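Local coordinates for protein tartrate dehydrogenase/decarboxylase (Pseudomonas putida, PDB 3FLK) that oxidises tartrate with NAD+ and a magnesium or manganese ion, and also converts meso-tartrate to D-glycerate and D-malate to pyruvate, at residues I25-A30 against A354-T359; G167-L172 against D204-A209; A190-G195 against H223-C228; S304-L309 against D324-A329. The protein carries 1 engineered substitution. All coordinates share one frame; numbering follows the deposited sequence.

Contact 1: I25-A30 against A354-T359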
loop_
_atom_site.group_PDB
_atom_site.type_symbol
_atom_site.label_atom_id
_atom_site.label_comp_id
_atom_site.label_asym_id
_atom_site.label_seq_id
_atom_site.Cartn_x
_atom_site.Cartn_y
_atom_site.Cartn_z
ATOM N N ILE A 25 -4.727 -12.485 -28.253
ATOM C CA ILE A 25 -5.566 -12.781 -29.418
ATOM C C ILE A 25 -5.258 -14.172 -29.991
ATOM O O ILE A 25 -6.173 -14.922 -30.336
ATOM C CB ILE A 25 -5.448 -11.675 -30.501
ATOM C CG1 ILE A 25 -6.049 -10.362 -29.978
ATOM C CG2 ILE A 25 -6.140 -12.100 -31.806
ATOM C CD1 ILE A 25 -5.627 -9.121 -30.749
ATOM N N ARG A 26 -3.970 -14.513 -30.061
ATOM C CA ARG A 26 -3.520 -15.829 -30.525
ATOM C C ARG A 26 -4.206 -16.962 -29.755
ATOM O O ARG A 26 -4.783 -17.868 -30.360
ATOM C CB ARG A 26 -1.999 -15.935 -30.390
ATOM C CG ARG A 26 -1.373 -17.203 -30.956
ATOM C CD ARG A 26 0.111 -17.223 -30.630
ATOM N NE ARG A 26 0.874 -18.095 -31.520
ATOM C CZ ARG A 26 2.191 -18.015 -31.692
ATOM N NH1 ARG A 26 2.898 -17.097 -31.041
ATOM N NH2 ARG A 26 2.801 -18.852 -32.520
ATOM N N VAL A 27 -4.145 -16.898 -28.426
ATOM C CA VAL A 27 -4.732 -17.927 -27.564
ATOM C C VAL A 27 -6.263 -17.932 -27.640
ATOM O O VAL A 27 -6.888 -19.000 -27.611
ATOM C CB VAL A 27 -4.258 -17.788 -26.091
ATOM C CG1 VAL A 27 -4.864 -18.883 -25.213
ATOM C CG2 VAL A 27 -2.734 -17.829 -26.007
ATOM N N LEU A 28 -6.859 -16.742 -27.736
ATOM C CA LEU A 28 -8.312 -16.611 -27.891
ATOM C C LEU A 28 -8.807 -17.230 -29.198
ATOM O O LEU A 28 -9.852 -17.885 -29.222
ATOM C CB LEU A 28 -8.749 -15.146 -27.812
ATOM C CG LEU A 28 -8.753 -14.446 -26.449
ATOM C CD1 LEU A 28 -8.980 -12.957 -26.634
ATOM C CD2 LEU A 28 -9.808 -15.029 -25.526
ATOM N N GLU A 29 -8.054 -17.016 -30.277
ATOM C CA GLU A 29 -8.387 -17.595 -31.582
ATOM C C GLU A 29 -8.253 -19.120 -31.575
ATOM O O GLU A 29 -9.037 -19.815 -32.217
ATOM C CB GLU A 29 -7.541 -16.962 -32.696
ATOM C CG GLU A 29 -8.011 -15.559 -33.098
ATOM C CD GLU A 29 -7.071 -14.844 -34.064
ATOM O OE1 GLU A 29 -5.860 -15.161 -34.096
ATOM O OE2 GLU A 29 -7.547 -13.945 -34.790
ATOM N N ALA A 30 -7.269 -19.631 -30.836
ATOM C CA ALA A 30 -7.111 -21.072 -30.637
ATOM C C ALA A 30 -8.260 -21.645 -29.804
ATOM O O ALA A 30 -8.746 -22.744 -30.079
ATOM C CB ALA A 30 -5.771 -21.380 -29.987
ATOM N N ALA A 354 2.909 -18.901 -27.896
ATOM C CA ALA A 354 2.887 -20.110 -28.720
ATOM C C ALA A 354 2.726 -21.389 -27.896
ATOM O O ALA A 354 1.983 -22.291 -28.286
ATOM C CB ALA A 354 4.148 -20.187 -29.579
ATOM N N ALA A 355 3.425 -21.458 -26.764
ATOM C CA ALA A 355 3.367 -22.621 -25.874
ATOM C C ALA A 355 1.981 -22.821 -25.248
ATOM O O ALA A 355 1.504 -23.951 -25.139
ATOM C CB ALA A 355 4.435 -22.515 -24.789
ATOM N N ILE A 356 1.342 -21.726 -24.844
ATOM C CA ILE A 356 -0.005 -21.787 -24.268
ATOM C C ILE A 356 -1.027 -22.162 -25.342
ATOM O O ILE A 356 -1.892 -23.011 -25.114
ATOM C CB ILE A 356 -0.392 -20.461 -23.554
ATOM C CG1 ILE A 356 0.529 -20.222 -22.351
ATOM C CG2 ILE A 356 -1.858 -20.492 -23.102
ATOM C CD1 ILE A 356 0.495 -18.806 -21.787
ATOM N N SER A 357 -0.904 -21.542 -26.513
ATOM C CA SER A 357 -1.771 -21.826 -27.654
ATOM C C SER A 357 -1.688 -23.298 -28.083
ATOM O O SER A 357 -2.718 -23.942 -28.310
ATOM C CB SER A 357 -1.424 -20.902 -28.825
ATOM O OG SER A 357 -2.415 -20.966 -29.834
ATOM N N ASP A 358 -0.466 -23.824 -28.176
ATOM C CA ASP A 358 -0.251 -25.224 -28.549
ATOM C C ASP A 358 -0.775 -26.200 -27.498
ATOM O O ASP A 358 -1.404 -27.204 -27.839
ATOM C CB ASP A 358 1.230 -25.506 -28.814
ATOM C CG ASP A 358 1.480 -26.938 -29.262
ATOM O OD1 ASP A 358 0.775 -27.408 -30.184
ATOM O OD2 ASP A 358 2.375 -27.596 -28.688
ATOM N N THR A 359 -0.500 -25.908 -26.228
ATOM C CA THR A 359 -0.983 -26.720 -25.111
ATOM C C THR A 359 -2.513 -26.783 -25.112
ATOM O O THR A 359 -3.096 -27.852 -24.918
ATOM C CB THR A 359 -0.460 -26.179 -23.758
ATOM O OG1 THR A 359 0.972 -26.183 -23.768
ATOM C CG2 THR A 359 -0.949 -27.025 -22.592
#
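Arg-26 lays its guanidinium over the methyl group of Ala-354. Ala-354 CB sits off centre toward the rim, and its nearest atom is Arg-26 NH2 at 3.5 Å. Arg-26 CG stands anti to the backbone N (chi1 -175°), and the chain then runs extended as far as NE. Arg-26 NH1 also forms a salt bridge with Glu-23 of the same helix. Ser-357 faces the other helix. Ser-357 OG rests against Ala-30 CB at 3.4 Å and the carbonyl O of Arg-26, one turn earlier, at 3.9 Å. Deeper in, both methyls of Val-27 rest on Ile-356, and Val-27 CG1 is 4.0 Å from Ile-356 CG2. No hydrogen bond crosses the contact. The helix segments run nearly parallel, 6° apart with axes 9.0 Å from each other. Val-27 CA is 4.9 Å from Ser-357 CA. On the buried side, Ile-302 of helix 299-313 touches both Val-27 and Ile-356, and Val-333 of helix 317-336 touches Ile-356. Ile-25 and Leu-28, turned from the contact, touch Phe-41 of strand 39-43.

Contact 2: G167-L172 against D204-A209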
loop_
_atom_site.group_PDB
_atom_site.type_symbol
_atom_site.label_atom_id
_atom_site.label_comp_id
_atom_site.label_asym_id
_atom_site.label_seq_id
_atom_site.Cartn_x
_atom_site.Cartn_y
_atom_site.Cartn_z
ATOM N N GLY A 167 -22.265 4.572 -5.299
ATOM C CA GLY A 167 -21.006 3.923 -5.667
ATOM C C GLY A 167 -20.439 2.991 -4.609
ATOM O O GLY A 167 -19.928 1.914 -4.929
ATOM N N VAL A 168 -20.517 3.404 -3.348
ATOM C CA VAL A 168 -20.021 2.591 -2.244
ATOM C C VAL A 168 -20.888 1.336 -2.055
ATOM O O VAL A 168 -20.362 0.223 -1.959
ATOM C CB VAL A 168 -19.885 3.413 -0.931
ATOM C CG1 VAL A 168 -19.681 2.505 0.270
ATOM C CG2 VAL A 168 -18.723 4.413 -1.042
ATOM N N ASP A 169 -22.208 1.516 -2.025
ATOM C CA ASP A 169 -23.129 0.391 -1.837
ATOM C C ASP A 169 -23.005 -0.681 -2.922
ATOM O O ASP A 169 -22.997 -1.870 -2.613
ATOM C CB ASP A 169 -24.581 0.874 -1.735
ATOM C CG ASP A 169 -24.918 1.441 -0.362
ATOM O OD1 ASP A 169 -24.028 1.483 0.515
ATOM O OD2 ASP A 169 -26.085 1.841 -0.159
ATOM N N ARG A 170 -22.893 -0.256 -4.178
ATOM C CA ARG A 170 -22.864 -1.193 -5.302
ATOM C C ARG A 170 -21.588 -2.040 -5.384
ATOM O O ARG A 170 -21.646 -3.200 -5.787
ATOM C CB ARG A 170 -23.168 -0.492 -6.634
ATOM C CG ARG A 170 -22.125 0.510 -7.104
ATOM C CD ARG A 170 -22.573 1.168 -8.396
ATOM N NE ARG A 170 -21.574 2.101 -8.910
ATOM C CZ ARG A 170 -21.675 2.750 -10.066
ATOM N NH1 ARG A 170 -22.730 2.572 -10.855
ATOM N NH2 ARG A 170 -20.708 3.579 -10.437
ATOM N N ILE A 171 -20.445 -1.471 -5.000
ATOM C CA ILE A 171 -19.203 -2.249 -4.949
ATOM C C ILE A 171 -19.217 -3.233 -3.773
ATOM O O ILE A 171 -18.765 -4.372 -3.910
ATOM C CB ILE A 171 -17.909 -1.355 -4.964
ATOM C CG1 ILE A 171 -16.662 -2.194 -5.284
ATOM C CG2 ILE A 171 -17.727 -0.584 -3.656
ATOM C CD1 ILE A 171 -16.595 -2.686 -6.731
ATOM N N LEU A 172 -19.756 -2.794 -2.636
ATOM C CA LEU A 172 -19.879 -3.646 -1.452
ATOM C C LEU A 172 -20.843 -4.798 -1.713
ATOM O O LEU A 172 -20.570 -5.938 -1.331
ATOM C CB LEU A 172 -20.333 -2.835 -0.231
ATOM C CG LEU A 172 -19.334 -1.843 0.378
ATOM C CD1 LEU A 172 -20.030 -0.956 1.396
ATOM C CD2 LEU A 172 -18.123 -2.543 0.997
ATOM N N ASP A 204 -16.702 2.344 6.214
ATOM C CA ASP A 204 -16.954 1.378 7.290
ATOM C C ASP A 204 -18.440 1.276 7.652
ATOM O O ASP A 204 -18.966 0.175 7.830
ATOM C CB ASP A 204 -16.146 1.733 8.542
ATOM C CG ASP A 204 -14.645 1.571 8.348
ATOM O OD1 ASP A 204 -14.209 1.192 7.240
ATOM O OD2 ASP A 204 -13.899 1.824 9.317
ATOM N N LYS A 205 -19.104 2.427 7.756
ATOM C CA LYS A 205 -20.531 2.487 8.080
ATOM C C LYS A 205 -21.375 1.761 7.029
ATOM O O LYS A 205 -22.275 0.989 7.371
ATOM C CB LYS A 205 -20.980 3.944 8.219
ATOM C CG LYS A 205 -22.265 4.141 8.997
ATOM C CD LYS A 205 -22.566 5.624 9.171
ATOM C CE LYS A 205 -23.787 5.845 10.051
ATOM N NZ LYS A 205 -23.940 7.285 10.415
ATOM N N ARG A 206 -21.075 2.002 5.754
ATOM C CA ARG A 206 -21.792 1.341 4.663
ATOM C C ARG A 206 -21.470 -0.155 4.575
ATOM O O ARG A 206 -22.326 -0.950 4.188
ATOM C CB ARG A 206 -21.521 2.027 3.317
ATOM C CG ARG A 206 -21.951 3.503 3.220
ATOM C CD ARG A 206 -23.367 3.756 3.754
ATOM N NE ARG A 206 -24.394 3.028 3.009
ATOM C CZ ARG A 206 -25.634 2.812 3.447
ATOM N NH1 ARG A 206 -26.018 3.262 4.638
ATOM N NH2 ARG A 206 -26.490 2.134 2.694
ATOM N N THR A 207 -20.240 -0.526 4.930
ATOM C CA THR A 207 -19.822 -1.932 4.962
ATOM C C THR A 207 -20.618 -2.697 6.021
ATOM O O THR A 207 -21.158 -3.769 5.741
ATOM C CB THR A 207 -18.300 -2.083 5.212
ATOM O OG1 THR A 207 -17.575 -1.279 4.273
ATOM C CG2 THR A 207 -17.868 -3.535 5.049
ATOM N N GLU A 208 -20.702 -2.124 7.222
ATOM C CA GLU A 208 -21.517 -2.672 8.310
ATOM C C GLU A 208 -22.973 -2.840 7.886
ATOM O O GLU A 208 -23.588 -3.870 8.161
ATOM C CB GLU A 208 -21.442 -1.776 9.548
ATOM C CG GLU A 208 -20.116 -1.829 10.286
ATOM C CD GLU A 208 -19.948 -0.687 11.278
ATOM O OE1 GLU A 208 -20.906 -0.395 12.032
ATOM O OE2 GLU A 208 -18.849 -0.086 11.306
ATOM N N ALA A 209 -23.507 -1.826 7.208
ATOM C CA ALA A 209 -24.879 -1.845 6.702
ATOM C C ALA A 209 -25.106 -2.956 5.675
ATOM O O ALA A 209 -26.150 -3.612 5.683
ATOM C CB ALA A 209 -25.247 -0.491 6.115
HETATM O O HOH W 1 -24.231 -0.469 2.404
#
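The helix segments 167-172 and 204-209 cross at -46°, with axes 9.8 Å apart, and Leu-172 CA is 6.6 Å from Thr-207 CA. Arg-206 and Asp-169 form a two-pronged salt bridge. Arg-206 NE gives its hydrogen to Asp-169 OD1 at 3.0 Å, and Arg-206 NH2 gives one to Asp-169 OD2 at 2.9 Å. Both oxygens use their syn lone pairs. OD1 lies in the guanidinium plane and OD2 is tilted from it; the carboxylate is turned 33° from that plane. Bends at chi2 (-47°) and chi3 fold the Arg-206 chain and bring NE to Asp-169. Water 1 donates to Asp-169 OD1 and to the carbonyl O of Arg-206, a second tie between the segments. Beside the salt bridge, Val-168 CG1 lies 3.6 Å from Arg-206 CB. Leu-172 CD1 packs on the backbone of Arg-206 and Thr-207, while its CD2 reaches Thr-207 OG1 at 3.6 Å. That hydroxyl is hydrogen-bonded to Trp-203 O. An alanine in place of Arg-206 would probably leave Asp-169 without its charge partner and its carboxylate freer to turn. Trp-203 also touches Val-168, Ile-171 and Leu-172. Ile-171 faces Val-133 of strand 129-135, and Thr-207 lies on Trp-219 of strand 218-223.

Contact 3: A190-G195 against H223-C228. With MG (magnesium ion), chain I; NAI (1,4-dihydronicotinamide adenine dinucleotide), chain N; OXL (oxalate ion), chain O.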
loop_
_atom_site.group_PDB
_atom_site.type_symbol
_atom_site.label_atom_id
_atom_site.label_comp_id
_atom_site.label_asym_id
_atom_site.label_seq_id
_atom_site.Cartn_x
_atom_site.Cartn_y
_atom_site.Cartn_z
ATOM N N ALA A 190 -10.876 -3.256 3.009
ATOM C CA ALA A 190 -9.729 -2.370 3.196
ATOM C C ALA A 190 -10.211 -1.005 3.671
ATOM O O ALA A 190 -11.102 -0.408 3.064
ATOM C CB ALA A 190 -8.926 -2.236 1.904
ATOM N N THR A 191 -9.620 -0.517 4.756
ATOM C CA THR A 191 -10.005 0.776 5.316
ATOM C C THR A 191 -8.804 1.595 5.815
ATOM O O THR A 191 -7.670 1.124 5.795
ATOM C CB THR A 191 -11.093 0.611 6.430
ATOM O OG1 THR A 191 -11.633 1.893 6.779
ATOM C CG2 THR A 191 -10.528 -0.057 7.674
ATOM N N LYS A 192 -9.066 2.835 6.222
ATOM C CA LYS A 192 -8.096 3.653 6.956
ATOM C C LYS A 192 -8.863 4.704 7.748
ATOM O O LYS A 192 -8.656 5.910 7.590
ATOM C CB LYS A 192 -7.053 4.294 6.026
ATOM C CG LYS A 192 -5.704 4.573 6.707
ATOM C CD LYS A 192 -5.233 3.360 7.513
ATOM C CE LYS A 192 -3.787 3.465 7.960
ATOM N NZ LYS A 192 -3.596 4.357 9.138
ATOM N N SER A 193 -9.760 4.212 8.600
ATOM C CA SER A 193 -10.720 5.045 9.317
ATOM C C SER A 193 -10.145 5.749 10.544
ATOM O O SER A 193 -10.892 6.343 11.322
ATOM C CB SER A 193 -11.965 4.229 9.683
ATOM O OG SER A 193 -11.618 2.922 10.115
ATOM N N ASN A 194 -8.829 5.677 10.727
ATOM C CA ASN A 194 -8.168 6.525 11.713
ATOM C C ASN A 194 -7.613 7.805 11.087
ATOM O O ASN A 194 -7.938 8.903 11.537
ATOM C CB ASN A 194 -7.114 5.766 12.544
ATOM C CG ASN A 194 -6.174 4.903 11.702
ATOM O OD1 ASN A 194 -6.004 5.113 10.501
ATOM N ND2 ASN A 194 -5.546 3.928 12.352
ATOM N N GLY A 195 -6.814 7.656 10.031
ATOM C CA GLY A 195 -6.162 8.787 9.366
ATOM C C GLY A 195 -7.060 9.618 8.465
ATOM O O GLY A 195 -6.975 10.847 8.459
ATOM N N HIS A 223 -7.161 -1.871 8.550
ATOM C CA HIS A 223 -6.490 -0.670 8.083
ATOM C C HIS A 223 -5.498 -1.069 6.992
ATOM O O HIS A 223 -4.875 -2.130 7.075
ATOM C CB HIS A 223 -5.782 0.055 9.229
ATOM C CG HIS A 223 -6.715 0.654 10.239
ATOM N ND1 HIS A 223 -7.716 1.540 9.900
ATOM C CD2 HIS A 223 -6.782 0.511 11.584
ATOM C CE1 HIS A 223 -8.367 1.906 10.989
ATOM N NE2 HIS A 223 -7.818 1.298 12.026
ATOM N N ILE A 224 -5.368 -0.223 5.977
ATOM C CA ILE A 224 -4.586 -0.548 4.783
ATOM C C ILE A 224 -3.127 -0.907 5.088
ATOM O O ILE A 224 -2.570 -1.800 4.452
ATOM C CB ILE A 224 -4.712 0.554 3.674
ATOM C CG1 ILE A 224 -4.058 0.105 2.355
ATOM C CG2 ILE A 224 -4.153 1.903 4.146
ATOM C CD1 ILE A 224 -4.774 -1.047 1.650
ATOM N N ASP A 225 -2.524 -0.237 6.069
ATOM C CA ASP A 225 -1.128 -0.506 6.418
ATOM C C ASP A 225 -0.911 -1.940 6.914
ATOM O O ASP A 225 -0.043 -2.647 6.398
ATOM C CB ASP A 225 -0.551 0.550 7.378
ATOM C CG ASP A 225 -1.298 0.642 8.707
ATOM O OD1 ASP A 225 -2.415 0.099 8.842
ATOM O OD2 ASP A 225 -0.750 1.281 9.629
ATOM N N ILE A 226 -1.723 -2.380 7.874
ATOM C CA ILE A 226 -1.598 -3.738 8.402
ATOM C C ILE A 226 -2.130 -4.799 7.426
ATOM O O ILE A 226 -1.667 -5.938 7.437
ATOM C CB ILE A 226 -2.226 -3.890 9.826
ATOM C CG1 ILE A 226 -1.749 -5.187 10.497
ATOM C CG2 ILE A 226 -3.756 -3.818 9.778
ATOM C CD1 ILE A 226 -0.240 -5.249 10.774
ATOM N N LEU A 227 -3.083 -4.415 6.579
ATOM C CA LEU A 227 -3.580 -5.305 5.536
ATOM C C LEU A 227 -2.454 -5.682 4.568
ATOM O O LEU A 227 -2.267 -6.856 4.262
ATOM C CB LEU A 227 -4.755 -4.666 4.791
ATOM C CG LEU A 227 -5.455 -5.432 3.662
ATOM C CD1 LEU A 227 -5.836 -6.841 4.070
ATOM C CD2 LEU A 227 -6.688 -4.677 3.224
ATOM N N CYS A 228 -1.705 -4.681 4.105
ATOM C CA CYS A 228 -0.526 -4.919 3.270
ATOM C C CYS A 228 0.484 -5.845 3.951
ATOM O O CYS A 228 1.021 -6.755 3.318
ATOM C CB CYS A 228 0.134 -3.594 2.877
ATOM S SG CYS A 228 -0.824 -2.665 1.665
HETATM MG MG MG I . 0.598 2.623 10.376
HETATM P PA NAI N . -1.935 -2.682 15.250
HETATM O O1A NAI N . -0.571 -2.215 14.914
HETATM O O2A NAI N . -2.321 -2.257 16.613
HETATM O O5B NAI N . -2.006 -4.285 15.158
HETATM C C5B NAI N . -1.966 -4.972 13.929
HETATM C C4B NAI N . -1.561 -6.430 14.139
HETATM O O4B NAI N . -0.198 -6.523 14.511
HETATM C C3B NAI N . -2.369 -7.093 15.244
HETATM O O3B NAI N . -2.700 -8.399 14.831
HETATM C C2B NAI N . -1.428 -7.120 16.432
HETATM O O2B NAI N . -1.628 -8.241 17.264
HETATM C C1B NAI N . -0.048 -7.109 15.793
HETATM N N9A NAI N . 0.890 -6.322 16.607
HETATM C C8A NAI N . 0.935 -4.955 16.724
HETATM N N7A NAI N . 1.943 -4.629 17.563
HETATM C C5A NAI N . 2.542 -5.760 17.979
HETATM C C6A NAI N . 3.613 -5.990 18.835
HETATM N N6A NAI N . 4.284 -4.970 19.365
HETATM N N1A NAI N . 4.015 -7.289 19.077
HETATM C C2A NAI N . 3.358 -8.350 18.480
HETATM N N3A NAI N . 2.292 -8.111 17.633
HETATM C C4A NAI N . 1.893 -6.837 17.385
HETATM O O3 NAI N . -2.908 -2.089 14.115
HETATM P PN NAI N . -4.504 -2.259 14.016
HETATM O O1N NAI N . -4.905 -3.563 14.592
HETATM O O2N NAI N . -4.853 -1.937 12.617
HETATM O O5D NAI N . -5.049 -1.055 14.933
HETATM C C5D NAI N . -5.438 -1.244 16.278
HETATM C C4D NAI N . -5.669 0.115 16.935
HETATM O O4D NAI N . -4.456 0.842 17.010
HETATM C C3D NAI N . -6.646 0.980 16.154
HETATM O O3D NAI N . -7.493 1.625 17.075
HETATM C C2D NAI N . -5.763 1.993 15.447
HETATM O O2D NAI N . -6.437 3.209 15.228
HETATM C C1D NAI N . -4.598 2.124 16.418
HETATM N N1N NAI N . -3.306 2.527 15.821
HETATM C C2N NAI N . -2.575 3.493 16.461
HETATM C C3N NAI N . -1.341 3.903 15.958
HETATM C C7N NAI N . -0.467 4.794 16.790
HETATM O O7N NAI N . -0.759 4.951 18.160
HETATM N N7N NAI N . 0.569 5.418 16.225
HETATM C C4N NAI N . -0.849 3.312 14.793
HETATM C C5N NAI N . -1.595 2.323 14.148
HETATM C C6N NAI N . -2.826 1.933 14.675
HETATM C C1 OXL O . 0.523 5.420 11.625
HETATM C C2 OXL O . -0.897 5.061 11.531
HETATM O O1 OXL O . 1.380 4.523 11.428
HETATM O O2 OXL O . -1.775 5.901 11.840
HETATM O O3 OXL O . 0.848 6.598 11.891
HETATM O O4 OXL O . -1.194 3.909 11.137
HETATM O O HOH W 2 -3.475 2.349 11.168
HETATM O O HOH W 3 0.980 1.512 12.042
HETATM O O HOH W 4 2.443 2.126 9.481
#
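Lys-192 reaches from its CB past His-223 and Ile-224 toward the metal. Lys-192 CG lies 4.0 Å from Ile-224 CG2. Its CD touches that same methyl and His-223 CB, and Lys-192 CE reaches Asp-225 OD1 at 3.7 Å. A bend at chi4 (78°) places NZ beside the oxalate. Lys-192 NZ is bonded to oxalate O4 (3.2 Å), Asn-194 OD1 and water 2, and lies in a salt bridge with Asp-249 of the second subunit; four partners must share its three protons. Asp-225 OD2 binds the magnesium ion at 2.0 Å, as does Asp-249 of the second subunit. The Asn-194 amide stacks on the His-223 ring, the planes 12° apart, ND2 3.5 Å above and toward the rim. Asn-194 ND2 donates to NADH O2D at 3.1 Å, nearly straight (166°). Gly-195 N also donates to Asn-194 OD1. At Asn-194 an alanine would probably leave NADH O2D without this donor, uncover one face of His-223 and cost Lys-192 NZ an acceptor. His-223 NE2 bonds Asp-86 of the second subunit; ND1 is buried without a partner. Thr-191 and His-223 form a parallel bridge, Ile-224 N donates a weak bond to Thr-191 O, and His-223 N-caps helix 224-233. This is the dimer-interface active site of the isocitrate and isopropylmalate dehydrogenases: the loop after strand 186-191 and the start of helix 224-233 complete a pocket of the second subunit.

Contact 4: S304-L309 against D324-A329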
loop_
_atom_site.group_PDB
_atom_site.type_symbol
_atom_site.label_atom_id
_atom_site.label_comp_id
_atom_site.label_asym_id
_atom_site.label_seq_id
_atom_site.Cartn_x
_atom_site.Cartn_y
_atom_site.Cartn_z
ATOM N N SER A 304 -6.692 -12.441 -18.819
ATOM C CA SER A 304 -7.720 -11.405 -19.031
ATOM C C SER A 304 -8.692 -11.786 -20.144
ATOM O O SER A 304 -9.892 -11.520 -20.047
ATOM C CB SER A 304 -7.086 -10.051 -19.358
ATOM O OG SER A 304 -6.408 -9.527 -18.236
ATOM N N GLY A 305 -8.158 -12.405 -21.198
ATOM C CA GLY A 305 -8.961 -12.897 -22.313
ATOM C C GLY A 305 -9.906 -14.005 -21.897
ATOM O O GLY A 305 -11.061 -14.030 -22.322
ATOM N N ALA A 306 -9.408 -14.921 -21.068
ATOM C CA ALA A 306 -10.224 -15.992 -20.505
ATOM C C ALA A 306 -11.381 -15.437 -19.670
ATOM O O ALA A 306 -12.512 -15.922 -19.771
ATOM C CB ALA A 306 -9.371 -16.940 -19.677
ATOM N N LEU A 307 -11.094 -14.414 -18.863
ATOM C CA LEU A 307 -12.123 -13.728 -18.077
ATOM C C LEU A 307 -13.175 -13.088 -18.978
ATOM O O LEU A 307 -14.364 -13.102 -18.654
ATOM C CB LEU A 307 -11.504 -12.667 -17.155
ATOM C CG LEU A 307 -10.548 -13.126 -16.047
ATOM C CD1 LEU A 307 -10.036 -11.926 -15.264
ATOM C CD2 LEU A 307 -11.208 -14.134 -15.111
HETATM N N MSE A 308 -12.723 -12.536 -20.102
HETATM C CA MSE A 308 -13.597 -11.917 -21.095
HETATM C C MSE A 308 -14.595 -12.916 -21.683
HETATM O O MSE A 308 -15.781 -12.606 -21.821
HETATM C CB MSE A 308 -12.765 -11.266 -22.204
HETATM C CG MSE A 308 -13.577 -10.548 -23.267
HETATM SE SE MSE A 308 -12.467 -9.431 -24.396
HETATM C CE MSE A 308 -13.828 -8.757 -25.578
ATOM N N LEU A 309 -14.109 -14.112 -22.017
ATOM C CA LEU A 309 -14.959 -15.163 -22.578
ATOM C C LEU A 309 -15.957 -15.674 -21.547
ATOM O O LEU A 309 -17.119 -15.922 -21.872
ATOM C CB LEU A 309 -14.115 -16.322 -23.124
ATOM C CG LEU A 309 -13.185 -16.043 -24.310
ATOM C CD1 LEU A 309 -12.549 -17.344 -24.791
ATOM C CD2 LEU A 309 -13.912 -15.342 -25.459
ATOM N N ASP A 324 -12.030 -22.291 -19.063
ATOM C CA ASP A 324 -11.415 -23.353 -18.269
ATOM C C ASP A 324 -10.194 -23.968 -18.955
ATOM O O ASP A 324 -9.199 -24.266 -18.297
ATOM C CB ASP A 324 -12.445 -24.442 -17.930
ATOM C CG ASP A 324 -13.591 -23.930 -17.056
ATOM O OD1 ASP A 324 -13.635 -22.719 -16.732
ATOM O OD2 ASP A 324 -14.463 -24.751 -16.697
ATOM N N ASP A 325 -10.275 -24.151 -20.272
ATOM C CA ASP A 325 -9.159 -24.695 -21.052
ATOM C C ASP A 325 -7.980 -23.731 -21.122
ATOM O O ASP A 325 -6.825 -24.157 -21.134
ATOM C CB ASP A 325 -9.609 -25.080 -22.464
ATOM C CG ASP A 325 -10.310 -26.432 -22.512
ATOM O OD1 ASP A 325 -10.451 -27.084 -21.454
ATOM O OD2 ASP A 325 -10.718 -26.843 -23.616
HETATM N N MSE A 326 -8.278 -22.434 -21.167
HETATM C CA MSE A 326 -7.242 -21.403 -21.168
HETATM C C MSE A 326 -6.481 -21.371 -19.847
HETATM O O MSE A 326 -5.256 -21.260 -19.838
HETATM C CB MSE A 326 -7.836 -20.035 -21.504
HETATM C CG MSE A 326 -8.214 -19.906 -22.967
HETATM SE SE MSE A 326 -9.062 -18.232 -23.447
HETATM C CE MSE A 326 -7.521 -17.050 -23.243
ATOM N N LEU A 327 -7.209 -21.495 -18.739
ATOM C CA LEU A 327 -6.596 -21.584 -17.416
ATOM C C LEU A 327 -5.782 -22.867 -17.261
ATOM O O LEU A 327 -4.697 -22.846 -16.689
ATOM C CB LEU A 327 -7.652 -21.473 -16.310
ATOM C CG LEU A 327 -7.939 -20.089 -15.707
ATOM C CD1 LEU A 327 -6.765 -19.591 -14.855
ATOM C CD2 LEU A 327 -8.320 -19.056 -16.766
ATOM N N ASN A 328 -6.320 -23.970 -17.777
ATOM C CA ASN A 328 -5.622 -25.254 -17.814
ATOM C C ASN A 328 -4.297 -25.133 -18.570
ATOM O O ASN A 328 -3.259 -25.579 -18.083
ATOM C CB ASN A 328 -6.520 -26.324 -18.456
ATOM C CG ASN A 328 -6.037 -27.751 -18.195
ATOM O OD1 ASN A 328 -4.911 -27.981 -17.758
ATOM N ND2 ASN A 328 -6.903 -28.720 -18.474
ATOM N N ALA A 329 -4.344 -24.505 -19.744
ATOM C CA ALA A 329 -3.158 -24.298 -20.577
ATOM C C ALA A 329 -2.116 -23.412 -19.884
ATOM O O ALA A 329 -0.921 -23.701 -19.935
ATOM C CB ALA A 329 -3.554 -23.710 -21.929
#
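Ala-306 and Met-326 meet with no aromatic ring or other flat side-chain group between them; the planar element is the peptide joining Gly-305 to Ala-306. The end methyl of Met-326, a selenomethionine, lies against it, with Met-326 CE 3.6 Å from Ala-306 N. A bend at chi3 (70°) sets CE there. One atom back, Met-326 SE touches Leu-309 CD1 at 3.8 Å, and the two side chains cross at about a right angle. Ala-306 CB meets Met-326 CB at 3.9 Å and Leu-327 CD2 at 3.7 Å, so two neighbouring residues of 324-329 share one methyl. All five touching residues are buried, and no hydrogen bond joins the segments. Leu-28 of helix 17-35 also packs on Met-326. Ala-329 faces Ile-356 and Leu-360 of helix 349-361. The segments run antiparallel, crossing at -163° with axes 9.2 Å apart. Helices 299-313 and 317-336 follow each other across a short loop, so the arrangement is an antiparallel helical hairpin with an apolar interface.

In the fold
Contacts 1 and 4 belong to one helical bundle, with centres 10 Å apart. Leu-28 CD2 packs on Leu-309 CD1 at 3.7 Å, and Val-27 CG1 on Met-326 CE at 3.8 Å. Contacts 2 and 3 pair up across the centre of the chain from contact 1, their own centres 16 Å apart. Asp-204 joins them: its OD2 lies 2.7 Å from Ser-193 OG, probably hydrogen-bonded, and its OD1 probably bonds Thr-191 OG1. Contact 3 alone holds metal, oxalate and NADH. The centre of contact 1 is 41 Å from that of contact 3, yet the side chain of Ile-356 is about 12 Å from another bound NADH, not the one at contact 3.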